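Local coordinates for CELL division protein FTSZ homolog 1 (PDB 1W58) that binds GTP and probably hydrolyses it, and is thought to polymerise into the Z ring that forms at the future division site and recruits other division proteins, at residues I69-Q74 against I85-K90; A152-V157 against Q182-L187. All blocks are in the same frame, centred on the assembly; numbering follows the deposited sequence.

Interaction 1: I69-Q74 against I85-K90; sequences INTDAQ and ILIGKK
Ile-69 pairs with Ile-85, and Asn-70 with Leu-86, in parallel register within a beta-alpha-beta unit (strand 65-70, helix 73-77, strand 83-86) at one edge of the Rossmann-like sheet of the GTPase domain. Two backbone hydrogen bonds define the pairing: Asn-70 N gives its proton to Ile-85 O at 3.2 Å, and Asn-70 O accepts Ile-87 N at 2.9 Å, with the donor tilted 33° from the carbonyl plane. Weaker CA-H...O contacts accompany them, one from Ile-69 CA to Ile-85 O and one from Leu-86 CA to Asn-70 O. Past the strand ends a water bridges the two segments, within hydrogen-bonding distance of Thr-71 O and Ile-87 O, 3.0 Å from each. Thr-71 itself touches the bound GTP analogue, and its OG1 is hydrogen-bonded to Thr-92.

Apolar contacts flank this ladder. On the face of Ile-69, its CD1 lies 4.3 Å from Ile-87 CG2. On the Leu-86 face, CG stands anti to the backbone N (chi1 -176°), which sets CD1 beside the start of helix 73-77, 4.0 Å from Ala-73 CB; Tyr-32 of the second subunit packs on the same leucine. Asp-72 caps that helix, its OD1 accepting Gln-75 N. Asn-70 O is further flanked by carbon, with Leu-86 CD1 at 3.6 Å and Ile-87 CG1 at 3.5 Å.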
# COMPACT_ATOMS: atom_id res chain seq x y z
N ILE A 69 -2.73 -18.78 11.52
CA ILE A 69 -3.77 -17.82 11.21
C ILE A 69 -5.12 -18.50 10.96
O ILE A 69 -5.22 -19.55 10.33
CB ILE A 69 -3.40 -16.86 10.03
CG1 ILE A 69 -3.85 -17.42 8.70
CG2 ILE A 69 -1.92 -16.58 10.00
CD1 ILE A 69 -3.49 -16.51 7.58
N ASN A 70 -6.16 -17.88 11.50
CA ASN A 70 -7.48 -18.44 11.35
C ASN A 70 -8.56 -17.38 11.44
O ASN A 70 -8.38 -16.28 11.97
CB ASN A 70 -7.71 -19.51 12.42
CG ASN A 70 -8.53 -20.69 11.91
OD1 ASN A 70 -8.26 -21.83 12.25
ND2 ASN A 70 -9.53 -20.41 11.09
N THR A 71 -9.69 -17.78 10.91
CA THR A 71 -10.88 -16.97 10.87
C THR A 71 -11.72 -17.42 12.09
O THR A 71 -12.55 -16.66 12.60
CB THR A 71 -11.55 -17.30 9.56
OG1 THR A 71 -12.17 -16.14 9.00
CG2 THR A 71 -12.47 -18.39 9.74
N ASP A 72 -11.45 -18.65 12.57
CA ASP A 72 -12.11 -19.28 13.74
C ASP A 72 -11.33 -19.07 15.05
O ASP A 72 -10.27 -19.66 15.26
CB ASP A 72 -12.25 -20.79 13.50
CG ASP A 72 -13.05 -21.50 14.61
OD1 ASP A 72 -12.69 -21.42 15.80
OD2 ASP A 72 -14.04 -22.17 14.28
N ALA A 73 -11.86 -18.26 15.96
CA ALA A 73 -11.17 -17.99 17.21
C ALA A 73 -10.88 -19.22 18.09
O ALA A 73 -9.77 -19.36 18.63
CB ALA A 73 -11.96 -16.96 17.99
N GLN A 74 -11.85 -20.10 18.25
CA GLN A 74 -11.67 -21.28 19.10
C GLN A 74 -10.51 -22.13 18.63
O GLN A 74 -9.69 -22.59 19.44
CB GLN A 74 -12.93 -22.13 19.12
CG GLN A 74 -14.19 -21.42 19.61
CD GLN A 74 -14.33 -21.44 21.12
OE1 GLN A 74 -13.98 -20.47 21.82
NE2 GLN A 74 -14.83 -22.56 21.65
N ILE A 85 -2.70 -14.99 14.58
CA ILE A 85 -3.40 -13.85 13.99
C ILE A 85 -4.84 -14.26 13.65
O ILE A 85 -5.07 -15.23 12.91
CB ILE A 85 -2.72 -13.37 12.68
CG1 ILE A 85 -1.24 -13.08 12.89
CG2 ILE A 85 -3.41 -12.13 12.16
CD1 ILE A 85 -0.58 -12.51 11.65
N LEU A 86 -5.82 -13.54 14.20
CA LEU A 86 -7.21 -13.80 13.91
C LEU A 86 -7.49 -12.91 12.71
O LEU A 86 -7.45 -11.70 12.82
CB LEU A 86 -8.10 -13.39 15.09
CG LEU A 86 -9.61 -13.68 15.00
CD1 LEU A 86 -9.84 -15.20 15.03
CD2 LEU A 86 -10.34 -12.99 16.19
N ILE A 87 -7.77 -13.51 11.57
CA ILE A 87 -8.02 -12.70 10.38
C ILE A 87 -9.51 -12.55 10.14
O ILE A 87 -10.30 -13.36 10.60
CB ILE A 87 -7.34 -13.32 9.11
CG1 ILE A 87 -7.91 -14.71 8.83
CG2 ILE A 87 -5.83 -13.42 9.33
CD1 ILE A 87 -7.63 -15.24 7.40
N GLY A 88 -9.89 -11.50 9.41
CA GLY A 88 -11.28 -11.24 9.12
C GLY A 88 -12.13 -10.86 10.32
O GLY A 88 -13.32 -11.17 10.35
N LYS A 89 -11.56 -10.18 11.31
CA LYS A 89 -12.32 -9.80 12.49
C LYS A 89 -13.62 -9.03 12.25
O LYS A 89 -14.58 -9.17 13.00
CB LYS A 89 -11.45 -9.01 13.47
CG LYS A 89 -10.53 -9.94 14.23
CD LYS A 89 -9.99 -9.31 15.49
CE LYS A 89 -9.03 -8.19 15.18
NZ LYS A 89 -8.34 -7.75 16.43
N LYS A 90 -13.67 -8.22 11.20
CA LYS A 90 -14.86 -7.47 10.92
C LYS A 90 -15.84 -8.27 10.06
O LYS A 90 -17.06 -8.16 10.23
CB LYS A 90 -14.49 -6.17 10.22
CG LYS A 90 -13.55 -5.33 11.06
CD LYS A 90 -13.00 -4.17 10.28
CE LYS A 90 -12.00 -3.38 11.11
NZ LYS A 90 -11.11 -2.62 10.19
O HOH W 1 -12.71 -13.67 12.28

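Interaction 2: A152-V157 against Q182-L187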
# COMPACT_ATOMS: atom_id res chain seq x y z
N ALA A 152 10.61 -12.52 -0.08
CA ALA A 152 10.97 -13.83 0.48
C ALA A 152 10.75 -14.96 -0.51
O ALA A 152 9.90 -14.85 -1.38
CB ALA A 152 10.17 -14.09 1.74
N LEU A 153 11.51 -16.04 -0.37
CA LEU A 153 11.34 -17.20 -1.25
C LEU A 153 10.03 -17.74 -0.68
O LEU A 153 9.92 -17.99 0.53
CB LEU A 153 12.48 -18.22 -1.01
CG LEU A 153 13.01 -19.23 -2.04
CD1 LEU A 153 13.34 -20.50 -1.26
CD2 LEU A 153 12.07 -19.51 -3.21
N THR A 154 9.07 -17.93 -1.57
CA THR A 154 7.71 -18.34 -1.21
C THR A 154 7.31 -19.75 -1.65
O THR A 154 7.04 -20.00 -2.84
CB THR A 154 6.71 -17.28 -1.76
OG1 THR A 154 7.04 -16.00 -1.21
CG2 THR A 154 5.29 -17.59 -1.39
N VAL A 155 7.26 -20.66 -0.67
CA VAL A 155 6.91 -22.05 -0.92
C VAL A 155 5.67 -22.48 -0.14
O VAL A 155 5.51 -22.17 1.05
CB VAL A 155 8.05 -23.00 -0.53
CG1 VAL A 155 7.66 -24.43 -0.83
CG2 VAL A 155 9.32 -22.64 -1.29
N ALA A 156 4.82 -23.20 -0.85
CA ALA A 156 3.58 -23.73 -0.29
C ALA A 156 3.63 -25.26 -0.28
O ALA A 156 4.12 -25.87 -1.24
CB ALA A 156 2.39 -23.27 -1.15
N VAL A 157 3.14 -25.85 0.81
CA VAL A 157 3.03 -27.31 0.97
C VAL A 157 1.58 -27.52 1.47
O VAL A 157 1.24 -27.25 2.64
CB VAL A 157 4.03 -27.86 2.02
CG1 VAL A 157 3.92 -29.38 2.09
CG2 VAL A 157 5.46 -27.45 1.67
N GLN A 182 -0.12 -18.86 -8.95
CA GLN A 182 0.26 -17.54 -9.42
C GLN A 182 1.05 -16.66 -8.47
O GLN A 182 1.63 -15.67 -8.89
CB GLN A 182 -0.99 -16.80 -9.86
CG GLN A 182 -1.77 -17.57 -10.89
CD GLN A 182 -3.01 -16.86 -11.32
OE1 GLN A 182 -3.88 -16.55 -10.51
NE2 GLN A 182 -3.10 -16.59 -12.62
N HIS A 183 1.11 -17.01 -7.20
CA HIS A 183 1.81 -16.16 -6.26
C HIS A 183 2.81 -16.98 -5.48
O HIS A 183 3.17 -16.64 -4.36
CB HIS A 183 0.79 -15.54 -5.30
CG HIS A 183 -0.23 -14.67 -5.99
ND1 HIS A 183 0.03 -13.37 -6.37
CD2 HIS A 183 -1.50 -14.93 -6.39
CE1 HIS A 183 -1.03 -12.87 -6.96
NE2 HIS A 183 -1.97 -13.79 -6.99
N THR A 184 3.28 -18.04 -6.10
CA THR A 184 4.18 -18.94 -5.41
C THR A 184 5.44 -19.26 -6.24
O THR A 184 5.37 -19.32 -7.48
CB THR A 184 3.31 -20.18 -5.02
OG1 THR A 184 3.83 -20.80 -3.86
CG2 THR A 184 3.22 -21.18 -6.14
N ASP A 185 6.60 -19.42 -5.58
CA ASP A 185 7.88 -19.75 -6.25
C ASP A 185 7.84 -21.23 -6.59
O ASP A 185 8.05 -21.62 -7.75
CB ASP A 185 9.06 -19.39 -5.34
CG ASP A 185 9.26 -17.88 -5.25
OD1 ASP A 185 9.74 -17.36 -4.22
OD2 ASP A 185 8.93 -17.21 -6.24
N THR A 186 7.60 -22.07 -5.59
CA THR A 186 7.37 -23.48 -5.85
C THR A 186 6.13 -23.90 -5.01
O THR A 186 5.96 -23.49 -3.87
CB THR A 186 8.62 -24.39 -5.60
OG1 THR A 186 8.19 -25.68 -5.14
CG2 THR A 186 9.58 -23.78 -4.63
N LEU A 187 5.23 -24.65 -5.65
CA LEU A 187 3.99 -25.13 -5.04
C LEU A 187 3.96 -26.66 -4.93
O LEU A 187 3.78 -27.36 -5.93
CB LEU A 187 2.77 -24.65 -5.87
CG LEU A 187 1.36 -25.23 -5.60
CD1 LEU A 187 1.03 -25.13 -4.16
CD2 LEU A 187 0.30 -24.49 -6.40
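Thr-154 and Asp-185 meet through two hydrogen bonds where strands 153-160 and 186-191, joined by helix 167-181 in a beta-alpha-beta unit, begin to run parallel in the Rossmann-like sheet. Both backbone polar groups of Thr-154 are engaged by this one aspartate. Its OD1 receives Thr-154 N at 2.8 Å in a nearly straight bond (174°), approached on the anti side of the carboxylate and 34° out of its plane. Its backbone N in turn donates to Thr-154 O at 2.8 Å, lying in the carbonyl plane. With CG beside its own backbone N (chi1 -72°), the carboxylate of Asp-185 is placed so that OD1 meets Thr-154 N; the second bond comes from the backbone itself. OD2 forms a salt bridge with Lys-148 of helix 135-149, so each carboxylate oxygen has its own partner. Without the carboxylate, as with an alanine here, Thr-154 N would probably lose its acceptor and Lys-148 its counter-charge.

The side chain of Thr-154 points its polar end elsewhere, OG1 being hydrogen-bonded to Ser-147, while CG2 lies 3.8 Å from His-183 O. Leu-153 CD2 packs beside Asp-185, within 3.7 Å of its CB.

Ala-156 continues the ladder, its N donating to Thr-186 O at 3.2 Å. The small methyl CB sits near two different partners, the apolar Leu-187 CD1 at 3.8 Å and the polar Thr-184 OG1 at 3.9 Å. On the other face of the sheet the side chains of Val-155 and Thr-186 cross at a slant, both touching Met-243 of helix 236-243, and their methyls meet with Val-155 CG2 3.5 Å from Thr-186 CG2.

In the fold
Interactions 1 and 2 tie the two end strands of the same six-stranded parallel sheet, 83-86 and 186-191, each to its inner neighbour, and both do so within beta-alpha-beta units. Their centres are about 23 Å apart and their nearest atoms about 12 Å, so they do not touch. Helix 135-149 meets side chains of both, Ile-69 and Ile-87 in one, Thr-154 in the other. Interaction 1 borders the nucleotide: the Thr-71 side chain lies about 4 Å from the bound analogue and about 3 Å from that of GTP-binding Thr-135. Interaction 2 is farther off: the side chain of Ala-156 lies about 11 Å from GTP-binding Gly-136.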